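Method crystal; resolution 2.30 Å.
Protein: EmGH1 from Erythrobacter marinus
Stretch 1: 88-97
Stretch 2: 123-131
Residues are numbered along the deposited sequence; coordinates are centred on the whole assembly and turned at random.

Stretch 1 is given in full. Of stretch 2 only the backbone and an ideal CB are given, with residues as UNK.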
# COMPACT_ATOMS: atom_id res chain seq x y z
N GLY A 88 -37.87 -24.28 10.83
CA GLY A 88 -37.58 -22.89 11.14
C GLY A 88 -36.34 -22.40 10.43
O GLY A 88 -35.98 -22.92 9.36
N ILE A 89 -35.66 -21.40 11.00
CA ILE A 89 -34.62 -20.69 10.27
C ILE A 89 -33.78 -19.93 11.29
O ILE A 89 -34.28 -19.47 12.32
CB ILE A 89 -35.25 -19.76 9.20
CG1 ILE A 89 -34.21 -19.32 8.16
CG2 ILE A 89 -35.95 -18.56 9.83
CD1 ILE A 89 -34.83 -18.88 6.85
N GLY A 90 -32.48 -19.82 11.00
CA GLY A 90 -31.61 -18.98 11.81
C GLY A 90 -31.99 -17.52 11.76
O GLY A 90 -32.29 -16.91 12.79
N GLY A 91 -31.96 -16.93 10.57
CA GLY A 91 -32.32 -15.53 10.42
C GLY A 91 -32.79 -15.25 9.01
O GLY A 91 -32.71 -16.09 8.12
N VAL A 92 -33.30 -14.04 8.83
CA VAL A 92 -33.53 -13.48 7.50
C VAL A 92 -32.89 -12.11 7.48
O VAL A 92 -32.70 -11.46 8.52
CB VAL A 92 -35.02 -13.38 7.11
CG1 VAL A 92 -35.62 -14.75 6.89
CG2 VAL A 92 -35.81 -12.56 8.13
N TYR A 93 -32.55 -11.67 6.28
CA TYR A 93 -31.90 -10.39 6.07
C TYR A 93 -32.82 -9.49 5.26
O TYR A 93 -33.36 -9.92 4.23
CB TYR A 93 -30.57 -10.58 5.34
CG TYR A 93 -29.88 -9.30 4.95
CD1 TYR A 93 -29.73 -8.26 5.86
CD2 TYR A 93 -29.36 -9.13 3.68
CE1 TYR A 93 -29.08 -7.09 5.50
CE2 TYR A 93 -28.71 -7.97 3.31
CZ TYR A 93 -28.57 -6.96 4.22
OH TYR A 93 -27.93 -5.80 3.84
N SER A 94 -33.02 -8.27 5.75
CA SER A 94 -33.68 -7.22 4.97
C SER A 94 -35.17 -7.52 4.75
O SER A 94 -35.63 -7.71 3.62
CB SER A 94 -32.95 -7.03 3.64
OG SER A 94 -33.21 -5.76 3.10
N ALA A 95 -35.94 -7.55 5.84
CA ALA A 95 -37.37 -7.82 5.80
C ALA A 95 -38.20 -6.56 5.62
O ALA A 95 -39.40 -6.66 5.37
CB ALA A 95 -37.81 -8.53 7.09
N SER A 96 -37.59 -5.38 5.74
CA SER A 96 -38.32 -4.14 5.60
C SER A 96 -38.89 -3.98 4.19
O SER A 96 -40.02 -3.50 4.02
CB SER A 96 -37.40 -2.97 5.94
OG SER A 96 -36.08 -3.29 5.52
N LEU A 97 -38.12 -4.38 3.17
CA LEU A 97 -38.53 -4.32 1.75
C LEU A 97 -38.90 -2.87 1.43
O LEU A 97 -38.17 -1.95 1.80
CB LEU A 97 -39.62 -5.35 1.48
CG LEU A 97 -39.37 -6.80 1.88
CD1 LEU A 97 -40.63 -7.63 1.66
CD2 LEU A 97 -38.20 -7.38 1.12
N UNK A 123 -39.02 -21.38 17.91
CA UNK A 123 -37.88 -20.48 17.76
C UNK A 123 -38.20 -19.45 16.68
O UNK A 123 -38.45 -19.83 15.52
CB UNK A 123 -36.61 -21.26 17.41
N UNK A 124 -38.24 -18.16 17.00
CA UNK A 124 -38.41 -17.14 15.96
C UNK A 124 -37.10 -16.91 15.21
O UNK A 124 -36.02 -17.35 15.62
CB UNK A 124 -38.90 -15.83 16.57
N UNK A 125 -37.22 -16.22 14.08
CA UNK A 125 -36.05 -15.82 13.31
C UNK A 125 -35.41 -14.57 13.89
O UNK A 125 -36.09 -13.70 14.44
CB UNK A 125 -36.43 -15.58 11.85
N UNK A 126 -34.08 -14.49 13.79
CA UNK A 126 -33.44 -13.17 13.80
C UNK A 126 -33.89 -12.43 12.55
O UNK A 126 -34.01 -13.02 11.47
CB UNK A 126 -31.92 -13.28 13.86
N UNK A 127 -34.19 -11.15 12.70
CA UNK A 127 -34.59 -10.30 11.59
C UNK A 127 -33.51 -9.23 11.49
O UNK A 127 -33.49 -8.29 12.30
CB UNK A 127 -35.98 -9.70 11.79
N UNK A 128 -32.60 -9.38 10.53
CA UNK A 128 -31.41 -8.54 10.45
C UNK A 128 -31.66 -7.38 9.49
O UNK A 128 -32.08 -7.60 8.35
CB UNK A 128 -30.20 -9.36 10.00
N UNK A 129 -31.39 -6.16 9.94
CA UNK A 129 -31.47 -4.99 9.07
C UNK A 129 -30.13 -4.25 9.12
O UNK A 129 -29.23 -4.64 9.86
CB UNK A 129 -32.62 -4.07 9.49
N UNK A 130 -30.00 -3.21 8.31
CA UNK A 130 -28.81 -2.36 8.31
C UNK A 130 -29.12 -1.09 9.09
O UNK A 130 -30.18 -0.49 8.90
CB UNK A 130 -28.36 -2.03 6.88
N UNK A 131 -28.19 -0.69 9.96
CA UNK A 131 -28.34 0.47 10.84
C UNK A 131 -27.08 1.32 10.84
O UNK A 131 -26.61 1.75 11.88
CB UNK A 131 -28.67 0.02 12.27

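Residues 91-93 and 126-129 run as parallel strands, and the ladder between them fixes the second backbone before any side chain is considered. The amide N of position 126 donates to Gly90 O (3.2 Å), Val92 N to the carbonyl O of 126 (2.9 Å), the amide N of 128 to Val92 O (2.9 Å), and Ser94 N to the carbonyl O of 128 (2.8 Å).

Position 123 directs its CB toward stretch 1, yet nothing there lies within 5.5 Å, so many side chains would fit. It is Ile123, whose carbonyl O accepts from a water (2.9 Å) that in turn accepts from Ile89 N (2.9 Å). Position 124 points away, and its phi of -77° is compatible with proline among many others; it is Pro124.

At position 125 the CB points sideways and lies 3.6 Å from Ile89 CG2, so an apolar side chain suits, alanine or a larger aliphatic that continues past Ile89. Ala125 fills the place with its methyl.

Position 126 shares a sheet face with Gly91, its CB 3.8 Å from Gly90 O and 4.1 Å from Gly91 CA. Nothing on stretch 1 calls for charge here, and apolar residues of various sizes, aromatic ones included, would suit. The residue is Phe126, and its ring leads away from stretch 1.

Position 127 lies on the face of Val92, its ideal CB 4.6 Å from Val92 CG2 and 5.2 Å from Ala95 CB. An aliphatic side chain such as valine, isoleucine or leucine would suit. Val127 reaches Ala95 CB with CG1 (3.8 Å) and Val92 CG2 with CG2 (4.4 Å).

Position 128 returns to the face of Gly91 and Tyr93, its CB 4.3 Å from Tyr93 CD1. With no side chain on Gly91, a large apolar or aromatic group could extend along this face. Phe128 does so: an ideal CB on Gly91 would lie only 3.0 Å from Phe128 CE2.

Position 129 has a sideways CB, 5.3 Å from Ser96 OG, while the amides of Ala95 and Ser96 offer donors nearby. A side chain long enough to carry an acceptor there is indicated, glutamate or glutamine. Glu129 accepts from Ala95 N (2.7 Å) and Ser96 N (3.0 Å) through OE1, and from Ser96 OG through OE2 (2.8 Å), so that one carboxylate meets three donors of the segment that follows the strand.

Position 130 also points sideways, its CB 4.9 Å from Tyr93 OH, so a polar acceptor would fit. Glu130 OE1 takes a very short hydrogen bond from Tyr93 OH (2.4 Å), at the edge of the tyrosine ring.

Position 131 is out of reach of stretch 1, which sets no preference; it is Cys131.

Stretch 2 123-131: IPAFVFEEC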
# COMPACT_ATOMS: atom_id res chain seq x y z
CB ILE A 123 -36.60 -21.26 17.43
CG1 ILE A 123 -36.38 -22.39 18.45
CG2 ILE A 123 -35.38 -20.29 17.36
CD1 ILE A 123 -35.29 -23.41 18.06
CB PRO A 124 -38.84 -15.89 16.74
CG PRO A 124 -38.98 -16.34 18.20
CD PRO A 124 -38.10 -17.55 18.33
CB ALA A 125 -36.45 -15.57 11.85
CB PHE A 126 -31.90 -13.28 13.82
CG PHE A 126 -31.30 -13.16 15.21
CD1 PHE A 126 -31.60 -12.08 16.02
CD2 PHE A 126 -30.45 -14.14 15.69
CE1 PHE A 126 -31.05 -11.98 17.30
CE2 PHE A 126 -29.89 -14.04 16.98
CZ PHE A 126 -30.19 -12.96 17.78
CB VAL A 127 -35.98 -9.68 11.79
CG1 VAL A 127 -36.34 -8.77 10.61
CG2 VAL A 127 -37.02 -10.78 11.95
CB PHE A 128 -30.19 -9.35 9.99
CG PHE A 128 -29.66 -10.31 11.02
CD1 PHE A 128 -29.12 -9.84 12.20
CD2 PHE A 128 -29.67 -11.68 10.78
CE1 PHE A 128 -28.61 -10.72 13.16
CE2 PHE A 128 -29.16 -12.56 11.71
CZ PHE A 128 -28.64 -12.07 12.92
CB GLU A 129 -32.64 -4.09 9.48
CG GLU A 129 -34.01 -4.80 9.41
CD GLU A 129 -34.51 -5.00 7.99
OE1 GLU A 129 -35.47 -5.77 7.80
OE2 GLU A 129 -33.94 -4.38 7.05
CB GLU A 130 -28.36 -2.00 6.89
CG GLU A 130 -28.13 -3.17 5.99
CD GLU A 130 -26.80 -3.87 6.26
OE1 GLU A 130 -26.53 -4.89 5.57
OE2 GLU A 130 -26.03 -3.41 7.13
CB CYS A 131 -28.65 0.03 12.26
SG CYS A 131 -30.28 -0.76 12.45
O HOH W 1 -36.26 -20.59 13.76
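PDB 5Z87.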